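Side-chain contacts in acetyltransferase, GNAT family (Streptococcus agalactiae 2603V/R, PDB 2Q7B), which belongs to the GNAT family and probably transfers an acetyl group from acetyl-CoA to an amine of an acceptor that is not known: residues Y41-N44 against D50-M53; E120-F125 against T132-D137; Q56-I59 against N64-Q67; P105-R108 against R113-R116. All blocks are in the same frame, centred on the assembly; numbering follows the deposited sequence.

Contact 1 (Y41-N44 against D50-M53); sequences YCQN and DIKM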
# COMPACT_ATOMS: atom_id res chain seq x y z
N TYR A 41 8.33 -2.85 4.02
CA TYR A 41 9.72 -2.87 4.43
C TYR A 41 10.10 -4.23 5.11
O TYR A 41 11.07 -4.90 4.74
CB TYR A 41 10.04 -1.66 5.35
CG TYR A 41 11.43 -1.82 5.91
CD1 TYR A 41 12.54 -1.44 5.17
CD2 TYR A 41 11.64 -2.47 7.13
CE1 TYR A 41 13.83 -1.67 5.64
CE2 TYR A 41 12.92 -2.69 7.61
CZ TYR A 41 14.00 -2.29 6.86
OH TYR A 41 15.25 -2.51 7.34
N CYS A 42 9.33 -4.61 6.11
CA CYS A 42 9.61 -5.81 6.87
C CYS A 42 9.49 -7.07 6.03
O CYS A 42 10.34 -7.93 6.11
CB CYS A 42 8.65 -5.92 8.05
SG CYS A 42 8.94 -4.68 9.30
N GLN A 43 8.44 -7.16 5.23
CA GLN A 43 8.22 -8.34 4.41
C GLN A 43 9.12 -8.44 3.21
O GLN A 43 9.65 -9.50 2.92
CB GLN A 43 6.78 -8.39 3.90
CG GLN A 43 5.74 -8.59 4.99
CD GLN A 43 4.31 -8.64 4.47
OE1 GLN A 43 3.96 -7.98 3.46
NE2 GLN A 43 3.46 -9.38 5.17
N ASN A 44 9.30 -7.31 2.53
CA ASN A 44 9.91 -7.33 1.21
C ASN A 44 11.27 -6.71 1.02
O ASN A 44 11.97 -7.09 0.09
CB ASN A 44 8.94 -6.71 0.22
CG ASN A 44 7.63 -7.47 0.15
OD1 ASN A 44 7.62 -8.69 0.14
ND2 ASN A 44 6.50 -6.74 0.09
N ASP A 50 8.66 -11.27 -0.83
CA ASP A 50 7.85 -10.99 -2.03
C ASP A 50 6.34 -11.21 -1.79
O ASP A 50 5.68 -11.93 -2.53
CB ASP A 50 8.37 -11.80 -3.23
CG ASP A 50 7.71 -11.40 -4.54
OD1 ASP A 50 7.35 -10.20 -4.70
OD2 ASP A 50 7.53 -12.29 -5.42
N ILE A 51 5.81 -10.57 -0.75
CA ILE A 51 4.40 -10.67 -0.43
C ILE A 51 3.70 -9.46 -1.04
O ILE A 51 4.12 -8.32 -0.86
CB ILE A 51 4.13 -10.73 1.09
CG1 ILE A 51 4.78 -11.98 1.69
CG2 ILE A 51 2.62 -10.73 1.36
CD1 ILE A 51 4.77 -12.02 3.22
N LYS A 52 2.62 -9.71 -1.78
CA LYS A 52 1.85 -8.63 -2.40
C LYS A 52 0.80 -8.14 -1.42
O LYS A 52 0.30 -8.91 -0.58
CB LYS A 52 1.16 -9.12 -3.68
CG LYS A 52 2.05 -9.76 -4.72
CD LYS A 52 3.19 -8.90 -5.20
CE LYS A 52 4.07 -9.69 -6.20
N MSE A 53 0.45 -6.86 -1.52
CA MSE A 53 -0.58 -6.29 -0.68
C MSE A 53 -1.95 -6.94 -1.00
O MSE A 53 -2.79 -7.06 -0.12
CB MSE A 53 -0.65 -4.76 -0.86
CG MSE A 53 0.62 -4.04 -0.42
SE MSE A 53 0.89 -4.28 1.49
CE MSE A 53 2.49 -4.62 1.47
O HOH W 1 10.79 -9.22 -1.62
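The C-terminal end of helix 29-46 is tied to the loop that follows it, mainly through Asn44 and Gln43 against Ile51. Asn44 uses both ends of its amide on the backbone of one residue. Ile51 N donates to Asn44 OD1 at 2.8 Å, with an N-H...O angle of 153° and the donor tilted slightly from the carbonyl plane. Asn44 ND2 gives a hydrogen to Ile51 O at 3.0 Å, in the carbonyl plane and on a lone pair. These two bonds fix the rotation of the amide. A second hydrogen from ND2 goes to Asn40 OD1, one turn back in the helix. A water accepts a weak bond from Asp50 N and donates to Asn44 O.

In the GNAT fold this is the segment between the first strand and the second, a region that often helps to shape the acceptor site. Gln43 lies here too, with its chain extended beyond CG (chi2 180°), crossing Ile51 at about a right angle. Gln43 NE2 lies 3.5 Å from Ile51 CD1, and Gln43 OE1 lies 3.6 Å from Ile51 CB. Both polar atoms have partners: OE1 accepts from Gln56 NE2, and NE2 donates to a bound citrate, probably from the crystallisation liquor. The methyl CE of selenomethionine Met53 approaches Gln43 OE1 at 4.2 Å, while Met53 N bonds to Asp37 of the second subunit.

Contact 2 (E120-F125 against T132-D137); sequences ERFMLF and TRIVLD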
# COMPACT_ATOMS: atom_id res chain seq x y z
N GLU A 120 2.50 -7.05 24.52
CA GLU A 120 1.81 -6.83 25.79
C GLU A 120 0.42 -6.24 25.61
O GLU A 120 -0.51 -6.63 26.32
CB GLU A 120 2.63 -5.91 26.72
CG GLU A 120 3.78 -6.62 27.41
CD GLU A 120 4.76 -5.65 28.10
OE1 GLU A 120 4.50 -4.42 28.14
OE2 GLU A 120 5.81 -6.14 28.59
N ARG A 121 0.27 -5.30 24.68
CA ARG A 121 -1.03 -4.70 24.43
C ARG A 121 -2.01 -5.73 23.82
O ARG A 121 -3.20 -5.78 24.20
CB ARG A 121 -0.90 -3.47 23.53
CG ARG A 121 -2.23 -2.84 23.17
CD ARG A 121 -2.88 -2.15 24.34
NE ARG A 121 -2.31 -0.82 24.44
CZ ARG A 121 -2.88 0.30 23.98
NH1 ARG A 121 -4.11 0.33 23.44
NH2 ARG A 121 -2.21 1.44 24.12
N PHE A 122 -1.49 -6.51 22.87
CA PHE A 122 -2.22 -7.63 22.27
C PHE A 122 -2.77 -8.50 23.38
O PHE A 122 -3.94 -8.89 23.37
CB PHE A 122 -1.27 -8.45 21.38
CG PHE A 122 -1.88 -9.70 20.80
CD1 PHE A 122 -1.88 -10.89 21.52
CD2 PHE A 122 -2.40 -9.72 19.53
CE1 PHE A 122 -2.43 -12.05 21.00
CE2 PHE A 122 -2.93 -10.88 19.00
CZ PHE A 122 -2.94 -12.05 19.74
N MSE A 123 -1.92 -8.81 24.35
CA MSE A 123 -2.38 -9.66 25.43
C MSE A 123 -3.34 -9.19 26.46
O MSE A 123 -4.10 -10.00 26.98
CB MSE A 123 -1.37 -10.67 25.89
CG MSE A 123 -1.82 -11.89 25.12
SE MSE A 123 -0.52 -12.98 24.77
CE MSE A 123 -1.23 -14.04 23.83
N LEU A 124 -3.33 -7.89 26.75
CA LEU A 124 -4.32 -7.31 27.63
C LEU A 124 -5.70 -7.53 26.99
O LEU A 124 -6.67 -7.86 27.67
CB LEU A 124 -4.06 -5.81 27.82
CG LEU A 124 -4.97 -5.10 28.83
N PHE A 125 -5.77 -7.36 25.67
CA PHE A 125 -7.01 -7.54 24.93
C PHE A 125 -7.38 -9.03 24.85
O PHE A 125 -8.53 -9.38 25.06
CB PHE A 125 -6.86 -6.96 23.52
CG PHE A 125 -8.14 -6.94 22.72
CD1 PHE A 125 -9.00 -5.85 22.79
CD2 PHE A 125 -8.47 -7.99 21.86
CE1 PHE A 125 -10.17 -5.82 22.04
CE2 PHE A 125 -9.62 -7.96 21.12
CZ PHE A 125 -10.48 -6.87 21.21
N THR A 132 -8.18 -18.50 25.19
CA THR A 132 -7.30 -19.41 25.92
C THR A 132 -6.14 -19.92 25.05
O THR A 132 -5.26 -20.60 25.56
CB THR A 132 -8.08 -20.65 26.41
OG1 THR A 132 -8.70 -21.31 25.30
CG2 THR A 132 -9.15 -20.24 27.41
N ARG A 133 -6.15 -19.58 23.76
CA ARG A 133 -5.14 -20.05 22.83
C ARG A 133 -4.83 -18.97 21.79
O ARG A 133 -5.74 -18.39 21.20
CB ARG A 133 -5.66 -21.32 22.12
CG ARG A 133 -4.63 -21.99 21.20
CD ARG A 133 -5.09 -23.34 20.64
NE ARG A 133 -6.17 -23.24 19.65
CZ ARG A 133 -6.62 -24.26 18.91
NH1 ARG A 133 -6.10 -25.47 19.01
NH2 ARG A 133 -7.61 -24.06 18.05
N ILE A 134 -3.55 -18.70 21.59
CA ILE A 134 -3.10 -17.75 20.56
C ILE A 134 -2.16 -18.46 19.62
O ILE A 134 -1.18 -19.05 20.08
CB ILE A 134 -2.36 -16.54 21.16
CG1 ILE A 134 -3.26 -15.80 22.16
CG2 ILE A 134 -1.83 -15.62 20.04
CD1 ILE A 134 -4.60 -15.35 21.69
N VAL A 135 -2.44 -18.37 18.32
CA VAL A 135 -1.63 -19.01 17.29
C VAL A 135 -1.06 -17.97 16.35
O VAL A 135 -1.57 -16.86 16.22
CB VAL A 135 -2.44 -20.07 16.49
CG1 VAL A 135 -3.06 -21.11 17.43
CG2 VAL A 135 -3.53 -19.43 15.64
N LEU A 136 0.03 -18.32 15.68
CA LEU A 136 0.64 -17.42 14.71
C LEU A 136 1.57 -18.21 13.84
O LEU A 136 1.96 -19.33 14.19
CB LEU A 136 1.41 -16.30 15.42
CG LEU A 136 2.61 -16.65 16.31
CD1 LEU A 136 3.92 -16.81 15.51
CD2 LEU A 136 2.81 -15.56 17.34
N ASP A 137 1.93 -17.64 12.70
CA ASP A 137 2.95 -18.28 11.89
C ASP A 137 4.05 -17.27 11.64
O ASP A 137 3.85 -16.06 11.74
CB ASP A 137 2.42 -18.90 10.59
CG ASP A 137 2.12 -17.87 9.56
OD1 ASP A 137 1.46 -16.90 9.96
OD2 ASP A 137 2.51 -18.04 8.39
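Ile134 points from strand 133-139 into the sheet-facing side of helix 114-128, where it meets Phe122 and Met123. From CB the side chain forks. The CG2 branch, anti to the backbone N, goes to the Phe122 ring: Ile134 CG2 is 3.7 Å from Phe122 CE1 and 3.8 Å from Phe122 CZ. It comes in obliquely to the ring. The other branch passes through CG1, which is 4.0 Å from Phe122 CE1, to the tip CD1, also 4.0 Å from Phe122 CE1.

Phe122 reaches toward the strand from the opposite direction, its CG anti to the backbone N (chi1 175°). Met123, a selenomethionine, extends toward Ile134. Its CE is modelled too close to Ile134 CG1, so the exact place of that methyl, including at the Phe122 ring edge, is uncertain.

The segments belong to the beta-alpha-beta unit of strand 95-103, helix 114-128 and strand 133-139. Leu98 of strand 95-103 touches both Phe122 and Ile134, and Trp74 also packs on Phe122. The contact is wholly apolar, so it holds helix to sheet by close packing and exclusion of water, without directional bonds.

Contact 3 (Q56-I59 against N64-Q67); sequences QDDI and NYYQ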
# COMPACT_ATOMS: atom_id res chain seq x y z
N GLN A 56 -2.98 -9.65 1.25
CA GLN A 56 -3.31 -9.27 2.62
C GLN A 56 -4.12 -7.99 2.57
O GLN A 56 -3.82 -7.00 3.23
CB GLN A 56 -2.05 -9.12 3.46
CG GLN A 56 -0.98 -8.26 2.78
CD GLN A 56 0.37 -8.31 3.44
OE1 GLN A 56 0.57 -9.00 4.44
NE2 GLN A 56 1.32 -7.55 2.88
N ASP A 57 -5.20 -8.05 1.80
CA ASP A 57 -6.06 -6.87 1.60
C ASP A 57 -6.88 -6.47 2.85
O ASP A 57 -7.51 -5.42 2.85
CB ASP A 57 -6.91 -7.03 0.34
CG ASP A 57 -7.82 -8.25 0.39
OD1 ASP A 57 -8.51 -8.43 1.41
OD2 ASP A 57 -7.83 -9.03 -0.58
N ASP A 58 -6.87 -7.31 3.89
CA ASP A 58 -7.43 -6.95 5.22
C ASP A 58 -6.85 -5.59 5.75
O ASP A 58 -7.49 -4.87 6.52
CB ASP A 58 -7.16 -8.06 6.26
CG ASP A 58 -5.70 -8.59 6.24
OD1 ASP A 58 -5.34 -9.32 5.28
OD2 ASP A 58 -4.93 -8.33 7.19
N ILE A 59 -5.64 -5.27 5.32
CA ILE A 59 -4.94 -4.01 5.65
C ILE A 59 -5.74 -2.78 5.19
O ILE A 59 -5.66 -1.72 5.82
CB ILE A 59 -3.50 -4.01 4.99
CG1 ILE A 59 -2.62 -5.09 5.65
CG2 ILE A 59 -2.82 -2.68 5.05
CD1 ILE A 59 -2.57 -5.04 7.13
N ASN A 64 -13.59 -3.43 9.31
CA ASN A 64 -14.49 -4.54 9.05
C ASN A 64 -13.89 -5.90 9.30
O ASN A 64 -14.58 -6.78 9.76
CB ASN A 64 -14.99 -4.48 7.61
CG ASN A 64 -15.95 -3.33 7.37
OD1 ASN A 64 -16.30 -2.59 8.29
ND2 ASN A 64 -16.38 -3.18 6.13
N TYR A 65 -12.61 -6.06 8.99
CA TYR A 65 -11.97 -7.36 9.07
C TYR A 65 -11.59 -7.70 10.50
O TYR A 65 -11.80 -8.82 10.94
CB TYR A 65 -10.77 -7.38 8.14
CG TYR A 65 -10.13 -8.73 7.94
CD1 TYR A 65 -9.19 -9.22 8.85
CD2 TYR A 65 -10.43 -9.49 6.81
CE1 TYR A 65 -8.59 -10.43 8.66
CE2 TYR A 65 -9.83 -10.73 6.62
CZ TYR A 65 -8.92 -11.18 7.54
OH TYR A 65 -8.30 -12.39 7.38
N TYR A 66 -11.02 -6.74 11.22
CA TYR A 66 -10.57 -6.97 12.59
C TYR A 66 -11.54 -6.44 13.64
O TYR A 66 -12.10 -7.19 14.42
CB TYR A 66 -9.18 -6.33 12.84
CG TYR A 66 -8.08 -6.96 12.02
CD1 TYR A 66 -7.47 -8.12 12.43
CD2 TYR A 66 -7.69 -6.41 10.81
CE1 TYR A 66 -6.46 -8.72 11.67
CE2 TYR A 66 -6.69 -6.99 10.05
CZ TYR A 66 -6.08 -8.15 10.49
OH TYR A 66 -5.10 -8.72 9.72
N GLN A 67 -11.73 -5.12 13.62
CA GLN A 67 -12.42 -4.43 14.69
C GLN A 67 -13.91 -4.72 14.87
O GLN A 67 -14.37 -4.80 15.99
CB GLN A 67 -12.14 -2.92 14.58
CG GLN A 67 -10.65 -2.61 14.73
CD GLN A 67 -10.31 -1.17 14.44
OE1 GLN A 67 -10.89 -0.55 13.53
NE2 GLN A 67 -9.35 -0.62 15.18
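The Tyr65 ring carries Asp58 CB on one face, 3.3 Å above the plane and over the ring centre. The neighbouring Tyr66 ring has Tyr65 CD1 over one face, and Asp58 OD2 stands at its edge near the ring plane. Asp58 thus serves both rings from a 3-10 segment that includes residues 57-59, which leads into the short helix 62-67 ahead of strand 72-78 of the GNAT fold.

The Asp58-Tyr65 pair is a CH-pi contact. Asp58 CB lies 3.4 Å from the centroid of the Tyr65 ring, 8° off its normal. The rest of Asp58 turns toward Tyr66, because CG sits between the backbone N and the carbonyl carbon (chi1 47°). Lys100 of strand 95-103 packs on both Asp58 and Tyr66. Its NZ bonds to Gln56 OE1, and its charge may still favour the carboxylate.

Both rings have further partners. Tyr65 makes a cation-pi contact with Arg69, and Tyr66 meets Phe73 edge to face. The one hydrogen bond across the contact is short: Tyr66 OH donates to Asp58 OD2 at 2.6 Å, meeting the oxygen from above the carboxylate plane, 39° out of it.

Contact 4 (P105-R108 against R113-R116); sequences PKYR and RLGR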
# COMPACT_ATOMS: atom_id res chain seq x y z
N PRO A 105 13.34 -1.75 12.57
CA PRO A 105 14.48 -2.29 13.33
C PRO A 105 14.99 -1.54 14.54
O PRO A 105 15.29 -2.16 15.56
CB PRO A 105 15.59 -2.38 12.28
CG PRO A 105 14.83 -2.66 11.00
CD PRO A 105 13.56 -1.86 11.12
N LYS A 106 15.08 -0.22 14.46
CA LYS A 106 15.68 0.54 15.57
C LYS A 106 14.85 0.54 16.87
O LYS A 106 15.36 0.92 17.92
CB LYS A 106 16.03 1.97 15.14
CG LYS A 106 14.85 2.85 14.72
CD LYS A 106 15.33 4.26 14.49
CE LYS A 106 14.25 5.15 13.89
NZ LYS A 106 14.76 6.54 13.72
N TYR A 107 13.59 0.10 16.77
CA TYR A 107 12.66 0.04 17.89
C TYR A 107 12.63 -1.33 18.54
O TYR A 107 11.97 -1.52 19.55
CB TYR A 107 11.25 0.41 17.41
CG TYR A 107 11.18 1.80 16.81
CD1 TYR A 107 11.11 2.92 17.61
CD2 TYR A 107 11.17 1.99 15.44
CE1 TYR A 107 11.06 4.18 17.08
CE2 TYR A 107 11.12 3.27 14.90
CZ TYR A 107 11.05 4.35 15.73
OH TYR A 107 11.00 5.62 15.20
N ARG A 108 13.36 -2.28 17.96
CA ARG A 108 13.44 -3.67 18.47
C ARG A 108 14.45 -3.78 19.57
O ARG A 108 15.51 -3.16 19.53
CB ARG A 108 13.85 -4.61 17.34
CG ARG A 108 12.88 -4.59 16.18
CD ARG A 108 13.33 -5.46 15.04
NE ARG A 108 12.51 -5.27 13.83
CZ ARG A 108 12.90 -5.61 12.60
NH1 ARG A 108 14.08 -6.15 12.38
NH2 ARG A 108 12.10 -5.38 11.56
N ARG A 113 12.14 -1.72 22.98
CA ARG A 113 11.42 -2.99 23.16
C ARG A 113 10.01 -2.92 22.59
O ARG A 113 9.06 -3.39 23.22
CB ARG A 113 11.36 -3.39 24.65
CG ARG A 113 12.69 -3.61 25.30
CD ARG A 113 12.55 -3.78 26.82
NE ARG A 113 13.85 -3.97 27.46
CZ ARG A 113 14.05 -4.16 28.76
NH1 ARG A 113 13.03 -4.19 29.62
NH2 ARG A 113 15.27 -4.32 29.21
N LEU A 114 9.87 -2.33 21.41
CA LEU A 114 8.56 -2.13 20.82
C LEU A 114 7.80 -3.42 20.55
O LEU A 114 6.58 -3.46 20.69
CB LEU A 114 8.66 -1.27 19.55
CG LEU A 114 7.32 -0.81 18.96
CD1 LEU A 114 6.56 0.03 19.97
CD2 LEU A 114 7.57 -0.05 17.66
N GLY A 115 8.50 -4.47 20.14
CA GLY A 115 7.83 -5.76 19.90
C GLY A 115 7.17 -6.28 21.17
O GLY A 115 6.05 -6.78 21.14
N ARG A 116 7.89 -6.17 22.29
CA ARG A 116 7.35 -6.58 23.58
C ARG A 116 6.17 -5.71 23.98
O ARG A 116 5.19 -6.22 24.50
CB ARG A 116 8.41 -6.45 24.69
CG ARG A 116 9.65 -7.30 24.49
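The backbone of Tyr107, in a 3-10 turn at residues 105-107, accepts a bond from the first turn of helix 114-128: Leu114 N donates to Tyr107 O at 2.9 Å. The bond is nearly straight, with an N-H...O angle of 165°. Arg113 N is also near this oxygen, but its angle is too poor for a bond. Arg113 occupies the N-cap position, with positive phi (55°).

The side chains of Tyr107 and Leu114 lie side by side and point the same way. Leu114 CG lies opposite its backbone N (chi1 -171°), which sets CD2 beside Tyr107 CB. Tyr107 CB is 3.7 Å from Leu114 CD2 and 3.8 Å from Leu114 CB. The ring itself leads away, and Leu114 CD2 comes to it obliquely. Leu114 CB also sits 3.3 Å from Tyr107 O. Met20 of strand 20-24 and Val83 of strand 81-90 touch both side chains.

The loop between strand 95-103 and helix 114-128 is where GNAT enzymes bind the pyrophosphate of acetyl-CoA, and it may do so here. Arg108 reaches from the loop to helix 29-46, where NH2 makes a salt bridge to Glu46 OE1. NH2 also bonds to Thr103 O. Pro105 CA lies 3.6 Å above one face of the Arg108 guanidinium, offset toward its rim.

A backbone carbonyl thus takes up an N-H at the start of the helix, and the buried apolar pair beside it probably shields the bond from water.

Overall arrangement
All four contacts are largely buried, but contacts 1 and 4 each include an exposed residue, Asp50 and Arg113. Contact 2 is the apolar one, helix to strand, its centre about 9 Å from the chain centre. The other three lie further out and use hydrogen bonds. Contacts 2 and 4 share helix 114-128, contact 4 at its start and contact 2 in its body. Contacts 1 and 3 each use part of one linker: 50-53 packs back on helix 29-46, and 56-59 on helix 62-67. They meet where Gln43 bonds to Gln56. Contact 1 also touches contact 4, through Tyr41 on Pro105. Amide-to-backbone pairing marks contact 1, a buried carboxylate with two tyrosines contact 3, and a backbone bond beside apolar packing contact 4.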